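Exotoxin 3 (Staphylococcus aureus, PDB 2R61) binds the sialylated glycan sialyl-Lewis X as a staphylococcal superantigen-like toxin, and so probably recognises glycoproteins of the host. Local coordinates at residues G37-K42 with R72-L77. Numbering follows the deposited sequence.
Sequences GYRYSK and RKNPGL. With SRT (S,R meso-tartaric acid), chain D.
Gly37 and Asn74 form an antiparallel hydrogen-bonded pair, with Gly37 N giving to Asn74 O at 3.2 Å and a weak return bond from Asn74 N to Gly37 O. Two residues along, Arg39 N bonds to Arg72 O, 2.9 Å away. That same Arg72 oxygen also takes a weak bond from Asn74 ND2 and a CA-H...O contact from Tyr38. Asn74 OD1 bonds to Lys70 N, which, with the weak ND2 bond from the other end of the amide, helps hold its orientation.

Tyr38 and Lys73, the non-hydrogen-bonded pair, send their side chains off the face opposite Asn74, side by side and pointing the same way. Lys73 runs fully extended, CG anti to its backbone N (chi1 165°), and lays its methylenes along the ring; Tyr38 CE2 meets Lys73 CB at 3.9 Å.

On the Asn74 face, Arg39 CG passes 3.9 Å from Asn74 ND2, and a bend at chi3 (24°) carries the guanidinium on to meso-tartaric acid. There Arg39 NH1 reaches both oxygens of one tartaric acid carboxylate, O1 at 2.8 Å and O11 at 3.1 Å; Ile66 and Leu69 complete that pocket. Strand 73-75 is the outermost strand of its sheet within this chain, paired antiparallel with 35-41 in the OB-fold domain; the chain turns a corner at Gly76, and Gly76 and Leu77 both face Val35 as a G1 beta bulge.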
ATOM      1  N   GLY A  37      12.262  -7.495 -13.103  1.00 14.28           N
ATOM      2  CA  GLY A  37      12.017  -8.711 -12.319  1.00 14.08           C
ATOM      3  C   GLY A  37      11.860  -9.962 -13.154  1.00 14.54           C
ATOM      4  O   GLY A  37      11.409  -9.897 -14.292  1.00 15.05           O
ATOM      5  N   TYR A  38      12.199 -11.113 -12.579  1.00 14.89           N
ATOM      6  CA  TYR A  38      12.180 -12.405 -13.288  1.00 14.94           C
ATOM      7  C   TYR A  38      11.164 -13.330 -12.659  1.00 15.07           C
ATOM      8  O   TYR A  38      11.139 -13.486 -11.444  1.00 15.62           O
ATOM      9  CB  TYR A  38      13.580 -13.065 -13.256  1.00 15.08           C
ATOM     10  CG  TYR A  38      14.604 -12.232 -13.992  1.00 15.30           C
ATOM     11  CD1 TYR A  38      15.127 -11.094 -13.396  1.00 16.40           C
ATOM     12  CD2 TYR A  38      14.992 -12.533 -15.309  1.00 13.77           C
ATOM     13  CE1 TYR A  38      16.022 -10.283 -14.061  1.00 17.25           C
ATOM     14  CE2 TYR A  38      15.895 -11.726 -15.992  1.00 13.86           C
ATOM     15  CZ  TYR A  38      16.407 -10.596 -15.350  1.00 16.20           C
ATOM     16  OH  TYR A  38      17.305  -9.731 -15.940  1.00 16.32           O
ATOM     17  N   ARG A  39      10.323 -13.940 -13.481  1.00 15.09           N
ATOM     18  CA  ARG A  39       9.350 -14.919 -12.990  1.00 15.23           C
ATOM     19  C   ARG A  39       9.974 -16.280 -12.581  1.00 15.96           C
ATOM     20  O   ARG A  39      10.931 -16.810 -13.203  1.00 15.92           O
ATOM     21  CB  ARG A  39       8.148 -15.036 -13.947  1.00 14.60           C
ATOM     22  CG  ARG A  39       7.498 -13.662 -14.123  1.00 14.58           C
ATOM     23  CD  ARG A  39       6.027 -13.676 -14.429  1.00 13.01           C
ATOM     24  NE  ARG A  39       5.354 -14.891 -13.987  1.00 10.95           N
ATOM     25  CZ  ARG A  39       4.473 -15.530 -14.745  1.00 10.36           C
ATOM     26  NH1 ARG A  39       4.200 -15.057 -15.957  1.00 10.98           N
ATOM     27  NH2 ARG A  39       3.871 -16.637 -14.315  1.00  8.63           N
ATOM     28  N   TYR A  40       9.415 -16.810 -11.497  1.00 16.45           N
ATOM     29  CA  TYR A  40       9.936 -17.967 -10.797  1.00 16.75           C
ATOM     30  C   TYR A  40       8.751 -18.527 -10.012  1.00 16.36           C
ATOM     31  O   TYR A  40       8.085 -17.774  -9.307  1.00 15.82           O
ATOM     32  CB  TYR A  40      11.091 -17.539  -9.863  1.00 17.36           C
ATOM     33  CG  TYR A  40      11.681 -18.617  -8.951  1.00 18.56           C
ATOM     34  CD1 TYR A  40      12.437 -19.700  -9.476  1.00 18.68           C
ATOM     35  CD2 TYR A  40      11.522 -18.532  -7.556  1.00 18.55           C
ATOM     36  CE1 TYR A  40      12.995 -20.678  -8.625  1.00 19.26           C
ATOM     37  CE2 TYR A  40      12.069 -19.507  -6.702  1.00 19.05           C
ATOM     38  CZ  TYR A  40      12.802 -20.567  -7.234  1.00 19.51           C
ATOM     39  OH  TYR A  40      13.326 -21.502  -6.361  1.00 20.20           O
ATOM     40  N   SER A  41       8.462 -19.824 -10.207  1.00 16.22           N
ATOM     41  CA  SER A  41       7.510 -20.569  -9.370  1.00 16.06           C
ATOM     42  C   SER A  41       8.250 -21.664  -8.616  1.00 16.19           C
ATOM     43  O   SER A  41       9.206 -22.238  -9.149  1.00 16.59           O
ATOM     44  CB  SER A  41       6.411 -21.190 -10.208  1.00 15.72           C
ATOM     45  OG  SER A  41       5.844 -20.199 -11.017  1.00 15.65           O
ATOM     46  N   LYS A  42       7.824 -21.933  -7.380  1.00 15.84           N
ATOM     47  CA  LYS A  42       8.408 -22.982  -6.548  1.00 15.60           C
ATOM     48  C   LYS A  42       7.333 -23.389  -5.573  1.00 15.34           C
ATOM     49  O   LYS A  42       6.966 -22.605  -4.695  1.00 15.59           O
ATOM     50  CB  LYS A  42       9.655 -22.492  -5.782  1.00 15.69           C
ATOM     51  CG  LYS A  42      10.535 -23.620  -5.180  1.00 16.03           C
ATOM     52  N   ARG A  72       8.634 -14.704 -18.628  1.00 22.02           N
ATOM     53  CA  ARG A  72       9.820 -14.745 -17.737  1.00 21.35           C
ATOM     54  C   ARG A  72      10.495 -13.413 -17.351  1.00 20.25           C
ATOM     55  O   ARG A  72      10.437 -13.040 -16.193  1.00 20.71           O
ATOM     56  CB  ARG A  72      10.859 -15.766 -18.223  1.00 21.60           C
ATOM     57  CG  ARG A  72      11.540 -16.497 -17.076  1.00 23.04           C
ATOM     58  CD  ARG A  72      12.074 -17.841 -17.558  1.00 26.89           C
ATOM     59  NE  ARG A  72      13.316 -18.183 -16.865  1.00 30.42           N
ATOM     60  CZ  ARG A  72      14.236 -19.051 -17.303  1.00 31.80           C
ATOM     61  NH1 ARG A  72      14.076 -19.702 -18.453  1.00 32.78           N
ATOM     62  NH2 ARG A  72      15.336 -19.272 -16.589  1.00 32.07           N
ATOM     63  N   LYS A  73      11.152 -12.706 -18.270  1.00 19.12           N
ATOM     64  CA  LYS A  73      11.801 -11.412 -17.917  1.00 17.48           C
ATOM     65  C   LYS A  73      10.898 -10.221 -18.157  1.00 16.71           C
ATOM     66  O   LYS A  73      10.235 -10.143 -19.183  1.00 17.12           O
ATOM     67  CB  LYS A  73      13.121 -11.200 -18.649  1.00 17.42           C
ATOM     68  CG  LYS A  73      13.630  -9.783 -18.597  1.00 17.09           C
ATOM     69  CD  LYS A  73      14.972  -9.682 -19.274  1.00 16.06           C
ATOM     70  CE  LYS A  73      15.409  -8.241 -19.339  1.00 16.54           C
ATOM     71  NZ  LYS A  73      16.679  -8.164 -20.114  1.00 15.88           N
ATOM     72  N   ASN A  74      10.928  -9.284 -17.209  1.00 15.48           N
ATOM     73  CA  ASN A  74       9.931  -8.233 -17.053  1.00 13.79           C
ATOM     74  C   ASN A  74      10.511  -6.847 -16.693  1.00 13.17           C
ATOM     75  O   ASN A  74      10.458  -6.452 -15.508  1.00 13.45           O
ATOM     76  CB  ASN A  74       8.974  -8.647 -15.933  1.00 13.54           C
ATOM     77  CG  ASN A  74       7.819  -9.492 -16.421  1.00 13.08           C
ATOM     78  OD1 ASN A  74       6.710  -8.980 -16.577  1.00 14.62           O
ATOM     79  ND2 ASN A  74       8.051 -10.785 -16.626  1.00  9.86           N
ATOM     80  N   PRO A  75      11.024  -6.083 -17.693  1.00 12.12           N
ATOM     81  CA  PRO A  75      11.629  -4.784 -17.330  1.00 11.61           C
ATOM     82  C   PRO A  75      10.600  -3.751 -16.911  1.00 11.45           C
ATOM     83  O   PRO A  75       9.399  -3.988 -17.025  1.00 11.00           O
ATOM     84  CB  PRO A  75      12.327  -4.327 -18.623  1.00 11.86           C
ATOM     85  CG  PRO A  75      11.727  -5.123 -19.725  1.00 11.23           C
ATOM     86  CD  PRO A  75      11.060  -6.345 -19.144  1.00 11.52           C
ATOM     87  N   GLY A  76      11.083  -2.628 -16.394  1.00 11.51           N
ATOM     88  CA  GLY A  76      10.286  -1.429 -16.251  1.00 12.00           C
ATOM     89  C   GLY A  76       9.199  -1.512 -15.218  1.00 12.98           C
ATOM     90  O   GLY A  76       8.130  -0.889 -15.371  1.00 13.43           O
ATOM     91  N   LEU A  77       9.463  -2.238 -14.140  1.00 13.11           N
ATOM     92  CA  LEU A  77       8.449  -2.371 -13.108  1.00 14.06           C
ATOM     93  C   LEU A  77       8.660  -1.403 -11.951  1.00 14.72           C
ATOM     94  O   LEU A  77       9.784  -0.930 -11.717  1.00 16.27           O
ATOM     95  CB  LEU A  77       8.473  -3.784 -12.550  1.00 14.45           C
ATOM     96  CG  LEU A  77       8.187  -5.015 -13.415  1.00 14.54           C
ATOM     97  CD1 LEU A  77       8.367  -6.245 -12.522  1.00 11.81           C
ATOM     98  CD2 LEU A  77       6.775  -4.932 -14.023  1.00 12.57           C
TER
HETATM   99  O1  SRT D 206       2.300 -15.002 -18.075  1.00 72.47           O
HETATM  100  O11 SRT D 206       2.451 -17.132 -17.554  1.00 67.88           O
HETATM  101  C1  SRT D 206       1.986 -16.202 -18.257  1.00 72.25           C
HETATM  102  C2  SRT D 206       0.993 -16.543 -19.342  1.00 74.44           C
HETATM  103  O2  SRT D 206      -0.169 -17.130 -18.741  1.00 74.72           O
HETATM  104  C3  SRT D 206       0.460 -15.340 -20.141  1.00 77.10           C
HETATM  105  O3  SRT D 206       1.423 -14.258 -20.206  1.00 79.13           O
HETATM  106  C4  SRT D 206      -0.007 -15.787 -21.521  1.00 76.78           C
HETATM  107  O4  SRT D 206      -0.122 -17.018 -21.781  1.00 75.45           O
HETATM  108  O41 SRT D 206      -0.287 -14.901 -22.368  1.00 75.62           O